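Local coordinates for natterin-like protein (Lethenteron camtschaticum, PDB 5ZU4), which probably binds glycans through a jacalin-like lectin domain and, as in aerolysin-family toxins, may form membrane pores through its elongated beta-rich module, at residues S149-M154 with A279-T284; I194-S199 with E244-T249; S211-A216 with E235-V240; E68-E73 with R98-F103. All coordinates share one frame; numbering follows the deposited sequence.

Overall arrangement
Interactions 1, 2 and 3 belong to the elongated aerolysin-type module, interaction 4 to the jacalin-like lectin domain. Interactions 1 and 3 are closest, with centres 9 Å apart: strand 135-155 pairs with strand 213-223, Ile151 N to Ser213 O being 2.7 Å. The centre of interaction 2 is 25 Å from that of interaction 1 and 17 Å from that of interaction 3. Its glycerol, probably from the crystallisation liquor, is hydrogen-bonded to Glu244 and Ser198; the His238 side chain of interaction 3 is about 4 Å from a bound glycerol. Interaction 3 lies inside the loop closed by interaction 2, itself inside that of interaction 1. Interaction 4 touches none; its nearest is interaction 3, about 9 Å between nearest atoms.

Interaction 1: residues S149-M154 with A279-T284; sequences SVIQDM and ALLRIT
Gln152 and Leu280 run side by side in the same direction, with Gln152 CG 4.0 Å from Leu280 CD1. The CG of Gln152 stands between its backbone N and carbonyl carbon (chi1 63°), and the extended chain then carries the amide toward Arg282. Its plane is turned 66° from the guanidinium, and Gln152 NE2 to Arg282 NH1, 3.4 Å, is a meeting of two donors rather than a bond; Arg282 NE instead forms a salt bridge with Asp292. Asp153 also lies alongside Leu280, OD2 reaching its CD2 at 3.7 Å. The backbones form an antiparallel ladder in the aerolysin-type module, with axes 4.6 Å apart. Val150 and Arg282 exchange two nearly straight hydrogen bonds, the N-H of Val150 meeting Arg282 O at 170°, and Gln152 and Leu280 exchange another two. On the face bearing Ile151 and Leu281 the contact is apolar: Ile151 CG2 meets Ala279 CB at 3.6 Å, while its CG1 approaches Leu281 CD1 at 4.3 Å. Beyond the corner at Asp153, the bent chain of Met154 brings CE to 3.8 Å from the same Ala279 CB. Leu295 of strand 290-313 touches Ile151 on this buried face.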
# COMPACT_ATOMS: atom_id res chain seq x y z
N SER B 149 -7.97 -8.63 14.57
CA SER B 149 -7.41 -9.77 13.88
C SER B 149 -5.94 -9.50 13.68
O SER B 149 -5.59 -8.82 12.72
CB SER B 149 -8.07 -9.88 12.53
OG SER B 149 -9.38 -10.30 12.66
N VAL B 150 -5.08 -10.05 14.54
CA VAL B 150 -3.65 -9.71 14.50
C VAL B 150 -2.80 -10.95 14.33
O VAL B 150 -3.00 -11.94 15.04
CB VAL B 150 -3.21 -8.86 15.71
CG1 VAL B 150 -4.01 -7.58 15.78
CG2 VAL B 150 -3.38 -9.60 17.01
N ILE B 151 -1.88 -10.91 13.36
CA ILE B 151 -0.87 -11.97 13.17
C ILE B 151 0.29 -11.58 14.09
O ILE B 151 0.72 -10.45 14.07
CB ILE B 151 -0.40 -12.06 11.71
CG1 ILE B 151 -1.61 -12.38 10.81
CG2 ILE B 151 0.68 -13.13 11.54
CD1 ILE B 151 -1.30 -12.56 9.35
N GLN B 152 0.74 -12.51 14.93
CA GLN B 152 1.74 -12.20 15.95
C GLN B 152 2.62 -13.42 16.21
O GLN B 152 2.49 -14.40 15.47
CB GLN B 152 1.08 -11.68 17.22
CG GLN B 152 0.16 -12.68 17.90
CD GLN B 152 -0.68 -12.00 18.95
OE1 GLN B 152 -1.60 -11.24 18.63
NE2 GLN B 152 -0.36 -12.23 20.21
N ASP B 153 3.56 -13.32 17.17
CA ASP B 153 4.59 -14.34 17.47
C ASP B 153 5.32 -14.75 16.20
O ASP B 153 5.48 -15.96 15.89
CB ASP B 153 4.02 -15.59 18.18
CG ASP B 153 3.29 -15.26 19.50
OD1 ASP B 153 3.57 -14.19 20.12
OD2 ASP B 153 2.43 -16.08 19.93
N MET B 154 5.75 -13.74 15.44
CA MET B 154 6.31 -13.99 14.12
C MET B 154 7.68 -14.63 14.24
O MET B 154 8.57 -14.14 14.95
CB MET B 154 6.39 -12.67 13.34
CG MET B 154 6.95 -12.77 11.93
SD MET B 154 6.08 -13.93 10.88
CE MET B 154 4.56 -13.06 10.52
N ALA B 279 3.69 -18.04 12.55
CA ALA B 279 3.08 -17.02 13.39
C ALA B 279 1.75 -17.54 13.90
O ALA B 279 1.33 -18.64 13.55
CB ALA B 279 2.89 -15.74 12.57
N LEU B 280 1.06 -16.76 14.71
CA LEU B 280 -0.29 -17.10 15.06
C LEU B 280 -1.23 -15.95 14.76
O LEU B 280 -0.91 -14.77 15.00
CB LEU B 280 -0.39 -17.65 16.49
CG LEU B 280 -0.60 -16.88 17.78
CD1 LEU B 280 -1.92 -16.14 17.79
CD2 LEU B 280 -0.59 -17.88 18.94
N LEU B 281 -2.38 -16.32 14.20
CA LEU B 281 -3.50 -15.42 14.02
C LEU B 281 -4.36 -15.48 15.26
O LEU B 281 -4.89 -16.52 15.58
CB LEU B 281 -4.30 -15.83 12.80
CG LEU B 281 -5.60 -15.10 12.52
CD1 LEU B 281 -5.40 -13.60 12.38
CD2 LEU B 281 -6.19 -15.69 11.26
N ARG B 282 -4.48 -14.36 15.97
CA ARG B 282 -5.38 -14.22 17.08
C ARG B 282 -6.51 -13.29 16.66
O ARG B 282 -6.29 -12.11 16.34
CB ARG B 282 -4.65 -13.69 18.33
CG ARG B 282 -5.61 -13.32 19.49
CD ARG B 282 -4.94 -13.22 20.85
NE ARG B 282 -4.29 -14.49 21.18
CZ ARG B 282 -3.16 -14.64 21.90
NH1 ARG B 282 -2.51 -13.60 22.41
NH2 ARG B 282 -2.67 -15.86 22.09
N ILE B 283 -7.73 -13.84 16.71
CA ILE B 283 -8.94 -13.10 16.47
C ILE B 283 -9.56 -12.86 17.82
O ILE B 283 -9.88 -13.79 18.53
CB ILE B 283 -9.93 -13.90 15.61
CG1 ILE B 283 -9.31 -14.16 14.23
CG2 ILE B 283 -11.25 -13.13 15.48
CD1 ILE B 283 -9.98 -15.27 13.44
N THR B 284 -9.74 -11.59 18.18
CA THR B 284 -10.24 -11.22 19.49
C THR B 284 -11.62 -10.62 19.27
O THR B 284 -11.79 -9.70 18.46
CB THR B 284 -9.28 -10.25 20.20
OG1 THR B 284 -7.99 -10.88 20.36
CG2 THR B 284 -9.82 -9.83 21.61

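Interaction 2: residues I194-S199 with E244-T249; sequences IIKKSS and EEKTET. With GOL (glycerol), chain U.
An antiparallel strand pair of the elongated aerolysin-type module brings Lys196 and Glu244 together, with a glycerol, probably from the crystallisation liquor, beside them. The strand axes are 4.8 Å apart and their directions differ by 150°. Lys196 and Glu244 exchange two backbone hydrogen bonds, as do Ile194 and Lys246, where Ile194 N reaches Lys246 O at 2.8 Å. The Lys196 and Glu244 side chains lie alongside each other, but it is Lys196 CE that approaches Glu244 OE1, at 3.2 Å. Bends at chi3 and chi4 (67° and 49°) turn NZ aside, leaving it 4.5 Å from Glu244 OE1, beyond a salt bridge; Glu220 is its ionic partner. Glycerol O2 donates to the same Glu244 OE1 at 3.0 Å, and glycerol O3 shares a hydrogen bond with Ser198 OG. Farther along, Ile194 CD1 packs on Glu248 CG at 3.8 Å. On the other face Ile195 and Glu245 stand side by side, with only a looser approach of Ile195 CD1 to Glu245 OE1. Thr247 hydrogen-bonds to Ser211 of the second subunit, weakly in one copy. Strand 290-313, through Tyr304, and strand 260-285, through Ile268, both touch Ile194.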
# COMPACT_ATOMS: atom_id res chain seq x y z
N ILE B 194 14.82 4.65 -2.34
CA ILE B 194 14.59 3.21 -2.27
C ILE B 194 13.17 2.90 -1.86
O ILE B 194 12.49 3.72 -1.24
CB ILE B 194 15.54 2.52 -1.28
CG1 ILE B 194 15.32 2.97 0.18
CG2 ILE B 194 16.99 2.74 -1.71
CD1 ILE B 194 16.06 2.09 1.18
N ILE B 195 12.71 1.72 -2.26
CA ILE B 195 11.38 1.23 -1.91
C ILE B 195 11.62 -0.14 -1.27
O ILE B 195 12.08 -1.06 -1.94
CB ILE B 195 10.48 1.11 -3.15
CG1 ILE B 195 10.41 2.46 -3.88
CG2 ILE B 195 9.06 0.70 -2.75
CD1 ILE B 195 9.41 2.48 -5.02
N LYS B 196 11.37 -0.22 0.03
CA LYS B 196 11.42 -1.46 0.77
C LYS B 196 10.06 -2.09 0.64
O LYS B 196 9.06 -1.37 0.47
CB LYS B 196 11.72 -1.21 2.25
CG LYS B 196 13.12 -0.71 2.50
CD LYS B 196 13.22 0.19 3.72
CE LYS B 196 12.96 -0.53 5.04
NZ LYS B 196 13.71 -1.80 5.20
N LYS B 197 10.04 -3.42 0.71
CA LYS B 197 8.80 -4.18 0.62
C LYS B 197 8.84 -5.35 1.57
O LYS B 197 9.90 -5.88 1.86
CB LYS B 197 8.59 -4.71 -0.79
CG LYS B 197 8.44 -3.64 -1.85
CD LYS B 197 8.03 -4.22 -3.20
CE LYS B 197 8.07 -3.16 -4.29
NZ LYS B 197 7.51 -3.68 -5.57
N SER B 198 7.66 -5.73 2.03
CA SER B 198 7.40 -6.79 2.97
C SER B 198 6.06 -7.43 2.55
O SER B 198 5.05 -6.74 2.38
CB SER B 198 7.23 -6.22 4.37
OG SER B 198 8.46 -6.05 5.01
N SER B 199 6.06 -8.75 2.39
CA SER B 199 4.85 -9.49 2.10
C SER B 199 4.85 -10.77 2.92
O SER B 199 5.79 -11.52 2.85
CB SER B 199 4.80 -9.82 0.63
OG SER B 199 3.76 -10.74 0.36
N GLU B 244 7.47 0.75 1.74
CA GLU B 244 7.94 1.94 2.43
C GLU B 244 8.96 2.63 1.53
O GLU B 244 9.97 2.05 1.16
CB GLU B 244 8.66 1.57 3.75
CG GLU B 244 8.97 2.76 4.66
CD GLU B 244 9.98 2.47 5.79
OE1 GLU B 244 10.51 1.34 5.92
OE2 GLU B 244 10.30 3.41 6.56
N GLU B 245 8.70 3.90 1.22
CA GLU B 245 9.62 4.69 0.43
C GLU B 245 10.44 5.57 1.35
O GLU B 245 9.94 6.06 2.36
CB GLU B 245 8.89 5.53 -0.60
CG GLU B 245 7.80 4.78 -1.34
CD GLU B 245 7.37 5.46 -2.61
OE1 GLU B 245 6.57 4.83 -3.33
OE2 GLU B 245 7.83 6.61 -2.89
N LYS B 246 11.69 5.75 0.96
CA LYS B 246 12.72 6.33 1.78
C LYS B 246 13.83 6.88 0.88
O LYS B 246 14.05 6.40 -0.25
CB LYS B 246 13.29 5.25 2.70
CG LYS B 246 13.52 5.69 4.13
CD LYS B 246 13.21 4.58 5.13
CE LYS B 246 14.29 3.52 5.17
NZ LYS B 246 14.16 2.71 6.42
N THR B 247 14.54 7.87 1.40
CA THR B 247 15.71 8.42 0.75
C THR B 247 16.90 8.15 1.62
O THR B 247 17.02 8.72 2.71
CB THR B 247 15.56 9.91 0.52
OG1 THR B 247 14.33 10.15 -0.20
CG2 THR B 247 16.76 10.45 -0.31
N GLU B 248 17.81 7.30 1.12
CA GLU B 248 19.09 7.06 1.77
C GLU B 248 20.11 8.13 1.41
O GLU B 248 20.13 8.61 0.28
CB GLU B 248 19.65 5.68 1.36
CG GLU B 248 18.92 4.49 1.97
CD GLU B 248 19.01 4.43 3.49
OE1 GLU B 248 20.06 4.80 4.04
OE2 GLU B 248 18.02 4.04 4.13
N THR B 249 21.02 8.41 2.32
CA THR B 249 22.04 9.41 2.10
C THR B 249 23.39 8.95 2.61
O THR B 249 23.52 8.00 3.39
CB THR B 249 21.69 10.76 2.79
OG1 THR B 249 21.66 10.60 4.21
CG2 THR B 249 20.33 11.29 2.37
C1 GOL U . 7.60 -2.04 5.07
O1 GOL U . 6.81 -0.94 5.58
C2 GOL U . 9.09 -1.78 5.30
O2 GOL U . 9.38 -1.39 6.65
C3 GOL U . 9.86 -3.07 5.07
O3 GOL U . 9.70 -3.66 3.79

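Interaction 3: residues S211-A216 with E235-V240; sequences SLSVKA and ESTHAV
Backbone hydrogen bonds carry the contact between Val214 and His238 and between Ala216 and Ser236, two in each pair. The bond from Val214 N to His238 O is 2.8 Å long with an N-H...O angle of 163°. Less regular is the one from Ser236 N to Ala216 O, 3.1 Å, because the donor stands 59° out of the carbonyl plane. A water continues the connection where the strands part, donating to Leu212 O and accepting from Val240 N. Apolar contact centres on Val240 CG2, which lies 3.8 Å from Leu212 CD1 and 3.9 Å from Val214 CG2. The Val240 and Val214 side chains cross at about a right angle. Among the polar side chains, the His238 ring presents its edge to Ala216 O, which lies in the ring plane, 3.3 Å from CD2. With the ring turned by chi2 -86°, its ND1 is hydrogen-bonded to Glu242. Lys215 and Glu235 cross with their opposite charges near but beyond a salt bridge, Lys215 NZ to Glu235 OE2 being 4.1 Å. The arrangement is a short antiparallel ladder of the aerolysin-type module, extended on the other edge of strand 213-223 by strand 135-155, which pairs with it in parallel.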
# COMPACT_ATOMS: atom_id res chain seq x y z
N SER B 211 -9.66 -8.09 8.77
CA SER B 211 -8.76 -6.98 8.53
C SER B 211 -7.47 -7.30 9.28
O SER B 211 -7.38 -7.12 10.48
CB SER B 211 -9.40 -5.65 8.90
OG SER B 211 -8.83 -5.12 10.06
N LEU B 212 -6.48 -7.83 8.56
CA LEU B 212 -5.29 -8.36 9.21
C LEU B 212 -4.31 -7.27 9.46
O LEU B 212 -4.09 -6.42 8.63
CB LEU B 212 -4.62 -9.42 8.34
CG LEU B 212 -5.45 -10.63 7.95
CD1 LEU B 212 -4.68 -11.50 6.98
CD2 LEU B 212 -5.88 -11.41 9.18
N SER B 213 -3.67 -7.34 10.60
CA SER B 213 -2.44 -6.60 10.82
C SER B 213 -1.38 -7.57 11.37
O SER B 213 -1.68 -8.63 11.93
CB SER B 213 -2.67 -5.36 11.73
OG SER B 213 -3.14 -5.76 12.98
N VAL B 214 -0.12 -7.20 11.16
CA VAL B 214 0.99 -8.00 11.57
C VAL B 214 1.84 -7.23 12.57
O VAL B 214 2.45 -6.25 12.21
CB VAL B 214 1.82 -8.39 10.36
CG1 VAL B 214 2.92 -9.40 10.77
CG2 VAL B 214 0.90 -8.95 9.28
N LYS B 215 1.89 -7.72 13.80
CA LYS B 215 2.77 -7.19 14.86
C LYS B 215 4.06 -8.04 14.88
O LYS B 215 4.07 -9.16 15.39
CB LYS B 215 2.03 -7.23 16.21
CG LYS B 215 2.75 -6.66 17.41
CD LYS B 215 1.77 -6.49 18.60
CE LYS B 215 2.39 -6.78 19.97
NZ LYS B 215 2.73 -8.23 20.18
N ALA B 216 5.12 -7.50 14.28
CA ALA B 216 6.38 -8.22 14.06
C ALA B 216 7.46 -7.28 13.60
O ALA B 216 7.19 -6.16 13.13
CB ALA B 216 6.21 -9.30 13.01
N GLU B 235 10.14 -4.34 16.34
CA GLU B 235 8.78 -4.77 16.10
C GLU B 235 7.91 -3.54 15.88
O GLU B 235 8.12 -2.50 16.49
CB GLU B 235 8.30 -5.55 17.30
CG GLU B 235 6.86 -6.00 17.28
CD GLU B 235 6.45 -6.42 18.67
OE1 GLU B 235 6.84 -7.53 19.08
OE2 GLU B 235 5.76 -5.62 19.34
N SER B 236 6.95 -3.65 14.97
CA SER B 236 5.92 -2.63 14.80
C SER B 236 4.73 -3.28 14.12
O SER B 236 4.73 -4.49 13.92
CB SER B 236 6.47 -1.41 14.02
OG SER B 236 6.83 -1.75 12.70
N THR B 237 3.72 -2.48 13.76
CA THR B 237 2.48 -2.98 13.18
C THR B 237 2.46 -2.73 11.69
O THR B 237 2.73 -1.64 11.24
CB THR B 237 1.27 -2.35 13.87
OG1 THR B 237 1.27 -2.77 15.23
CG2 THR B 237 -0.04 -2.81 13.26
N HIS B 238 2.14 -3.76 10.93
CA HIS B 238 2.26 -3.78 9.49
C HIS B 238 0.97 -4.30 8.85
O HIS B 238 0.20 -5.06 9.46
CB HIS B 238 3.39 -4.74 9.08
CG HIS B 238 4.74 -4.35 9.59
ND1 HIS B 238 5.56 -3.47 8.92
CD2 HIS B 238 5.43 -4.75 10.68
CE1 HIS B 238 6.68 -3.31 9.60
NE2 HIS B 238 6.63 -4.07 10.68
N ALA B 239 0.74 -3.88 7.62
CA ALA B 239 -0.17 -4.55 6.72
C ALA B 239 0.50 -5.82 6.24
O ALA B 239 1.74 -5.94 6.23
CB ALA B 239 -0.46 -3.66 5.50
N VAL B 240 -0.33 -6.75 5.81
CA VAL B 240 0.13 -8.02 5.25
C VAL B 240 0.99 -7.85 4.00
O VAL B 240 1.83 -8.71 3.69
CB VAL B 240 -1.10 -8.93 5.00
CG1 VAL B 240 -0.95 -9.80 3.77
CG2 VAL B 240 -1.33 -9.80 6.23
O HOH W 1 -3.22 -6.34 6.00

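Interaction 4: residues E68-E73 with R98-F103; sequences EFESGE and RSREFF
Glu73 OE1 is gripped by two donors, Arg100 NH2 at 3.1 Å and the backbone N of Glu70 at 2.9 Å. It thereby ties the type II beta turn from Glu70 to Glu73, in the jacalin-like lectin domain, to the segment leading into strand 101-105. Arg100 holds the carboxylate side-on: NE reaches Glu73 OE2 at 3.2 Å along a 167° N-H...O path, and each oxygen uses its syn lone pair. The planes are nevertheless 33° apart, since OE1 is tilted from the guanidinium plane while OE2 lies in it. Thr96 also hydrogen-bonds to Glu73 OE2, so both oxygens are well satisfied and the carboxylate's rotation is restrained. Arg100 NH2 makes a further in-plane bond to Glu68 O, 2.6 Å away. Arg98, bent at chi2 (-95°), runs along Glu73 instead, its CG 3.6 Å from Glu73 CG. The backbone N and CB of Glu73 lie over one face of its guanidinium, CB 4.0 Å above the centre. At the guanidinium edge, NH1 bonds to Ser71 O. Arg98 NH2 forms a salt bridge with Glu70 OE1 at 2.8 Å, although the N-H points poorly at the oxygen and the hydrogen bond within it is weak.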
# COMPACT_ATOMS: atom_id res chain seq x y z
N GLU B 68 -22.28 -19.66 -3.66
CA GLU B 68 -20.87 -19.42 -3.41
C GLU B 68 -20.68 -17.97 -2.97
O GLU B 68 -21.12 -17.02 -3.66
CB GLU B 68 -20.02 -19.72 -4.64
CG GLU B 68 -18.51 -19.46 -4.48
CD GLU B 68 -17.63 -20.38 -5.32
OE1 GLU B 68 -18.01 -20.74 -6.46
OE2 GLU B 68 -16.54 -20.77 -4.84
N PHE B 69 -20.01 -17.79 -1.83
CA PHE B 69 -19.69 -16.45 -1.30
C PHE B 69 -18.57 -15.78 -2.10
O PHE B 69 -17.59 -16.43 -2.48
CB PHE B 69 -19.28 -16.51 0.18
CG PHE B 69 -20.44 -16.81 1.11
CD1 PHE B 69 -20.84 -18.12 1.35
CD2 PHE B 69 -21.13 -15.77 1.74
CE1 PHE B 69 -21.89 -18.38 2.20
CE2 PHE B 69 -22.19 -16.04 2.59
CZ PHE B 69 -22.57 -17.33 2.81
N GLU B 70 -18.73 -14.49 -2.37
CA GLU B 70 -17.62 -13.71 -2.87
C GLU B 70 -16.60 -13.45 -1.74
O GLU B 70 -16.94 -13.53 -0.55
CB GLU B 70 -18.11 -12.40 -3.49
CG GLU B 70 -18.94 -12.57 -4.76
CD GLU B 70 -19.55 -11.26 -5.26
OE1 GLU B 70 -20.22 -10.57 -4.48
OE2 GLU B 70 -19.37 -10.92 -6.44
N SER B 71 -15.37 -13.16 -2.15
CA SER B 71 -14.31 -12.70 -1.26
C SER B 71 -14.76 -11.44 -0.55
O SER B 71 -15.09 -10.45 -1.21
CB SER B 71 -13.06 -12.37 -2.07
OG SER B 71 -12.50 -13.55 -2.64
N GLY B 72 -14.80 -11.47 0.79
CA GLY B 72 -15.21 -10.29 1.58
C GLY B 72 -16.71 -10.10 1.79
O GLY B 72 -17.15 -9.12 2.39
N GLU B 73 -17.50 -11.05 1.30
CA GLU B 73 -18.94 -11.04 1.51
C GLU B 73 -19.22 -11.90 2.75
O GLU B 73 -18.75 -13.02 2.84
CB GLU B 73 -19.64 -11.64 0.28
CG GLU B 73 -21.16 -11.64 0.32
CD GLU B 73 -21.79 -12.23 -0.94
OE1 GLU B 73 -21.08 -12.93 -1.71
OE2 GLU B 73 -23.01 -11.99 -1.15
N ARG B 98 -23.74 -8.13 0.87
CA ARG B 98 -23.99 -7.54 -0.45
C ARG B 98 -25.45 -7.71 -0.89
O ARG B 98 -25.73 -7.63 -2.08
CB ARG B 98 -23.09 -8.19 -1.52
CG ARG B 98 -21.63 -8.41 -1.12
CD ARG B 98 -20.69 -7.30 -1.56
NE ARG B 98 -19.30 -7.52 -1.11
CZ ARG B 98 -18.40 -8.31 -1.69
NH1 ARG B 98 -17.17 -8.41 -1.17
NH2 ARG B 98 -18.69 -9.03 -2.78
N SER B 99 -26.37 -7.97 0.06
CA SER B 99 -27.79 -8.12 -0.24
C SER B 99 -28.17 -9.28 -1.18
O SER B 99 -29.27 -9.30 -1.71
CB SER B 99 -28.36 -6.80 -0.77
OG SER B 99 -28.17 -5.78 0.18
N ARG B 100 -27.27 -10.25 -1.38
CA ARG B 100 -27.57 -11.45 -2.15
C ARG B 100 -28.30 -12.41 -1.23
O ARG B 100 -28.04 -12.46 -0.03
CB ARG B 100 -26.31 -12.10 -2.72
CG ARG B 100 -25.58 -11.28 -3.79
CD ARG B 100 -24.77 -12.16 -4.75
NE ARG B 100 -23.80 -13.02 -4.05
CZ ARG B 100 -23.13 -14.04 -4.60
NH1 ARG B 100 -23.31 -14.38 -5.87
NH2 ARG B 100 -22.26 -14.74 -3.87
N GLU B 101 -29.22 -13.18 -1.81
CA GLU B 101 -30.17 -13.97 -1.03
C GLU B 101 -30.07 -15.45 -1.41
O GLU B 101 -29.76 -15.81 -2.56
CB GLU B 101 -31.58 -13.41 -1.26
CG GLU B 101 -32.58 -13.76 -0.17
CD GLU B 101 -33.92 -13.00 -0.27
OE1 GLU B 101 -33.93 -11.73 -0.41
OE2 GLU B 101 -34.97 -13.69 -0.21
N PHE B 102 -30.25 -16.32 -0.42
CA PHE B 102 -30.25 -17.77 -0.65
C PHE B 102 -31.32 -18.38 0.20
O PHE B 102 -31.35 -18.13 1.39
CB PHE B 102 -28.91 -18.40 -0.29
CG PHE B 102 -28.91 -19.90 -0.42
CD1 PHE B 102 -28.86 -20.49 -1.68
CD2 PHE B 102 -29.03 -20.72 0.70
CE1 PHE B 102 -28.87 -21.88 -1.81
CE2 PHE B 102 -29.07 -22.09 0.57
CZ PHE B 102 -28.99 -22.67 -0.68
N PHE B 103 -32.18 -19.21 -0.41
CA PHE B 103 -33.37 -19.74 0.27
C PHE B 103 -33.63 -21.15 -0.23
O PHE B 103 -33.75 -21.35 -1.43
CB PHE B 103 -34.57 -18.80 0.03
CG PHE B 103 -35.80 -19.09 0.87
CD1 PHE B 103 -35.73 -19.64 2.15
CD2 PHE B 103 -37.07 -18.76 0.36
CE1 PHE B 103 -36.89 -19.88 2.89
CE2 PHE B 103 -38.22 -18.99 1.09
CZ PHE B 103 -38.14 -19.55 2.37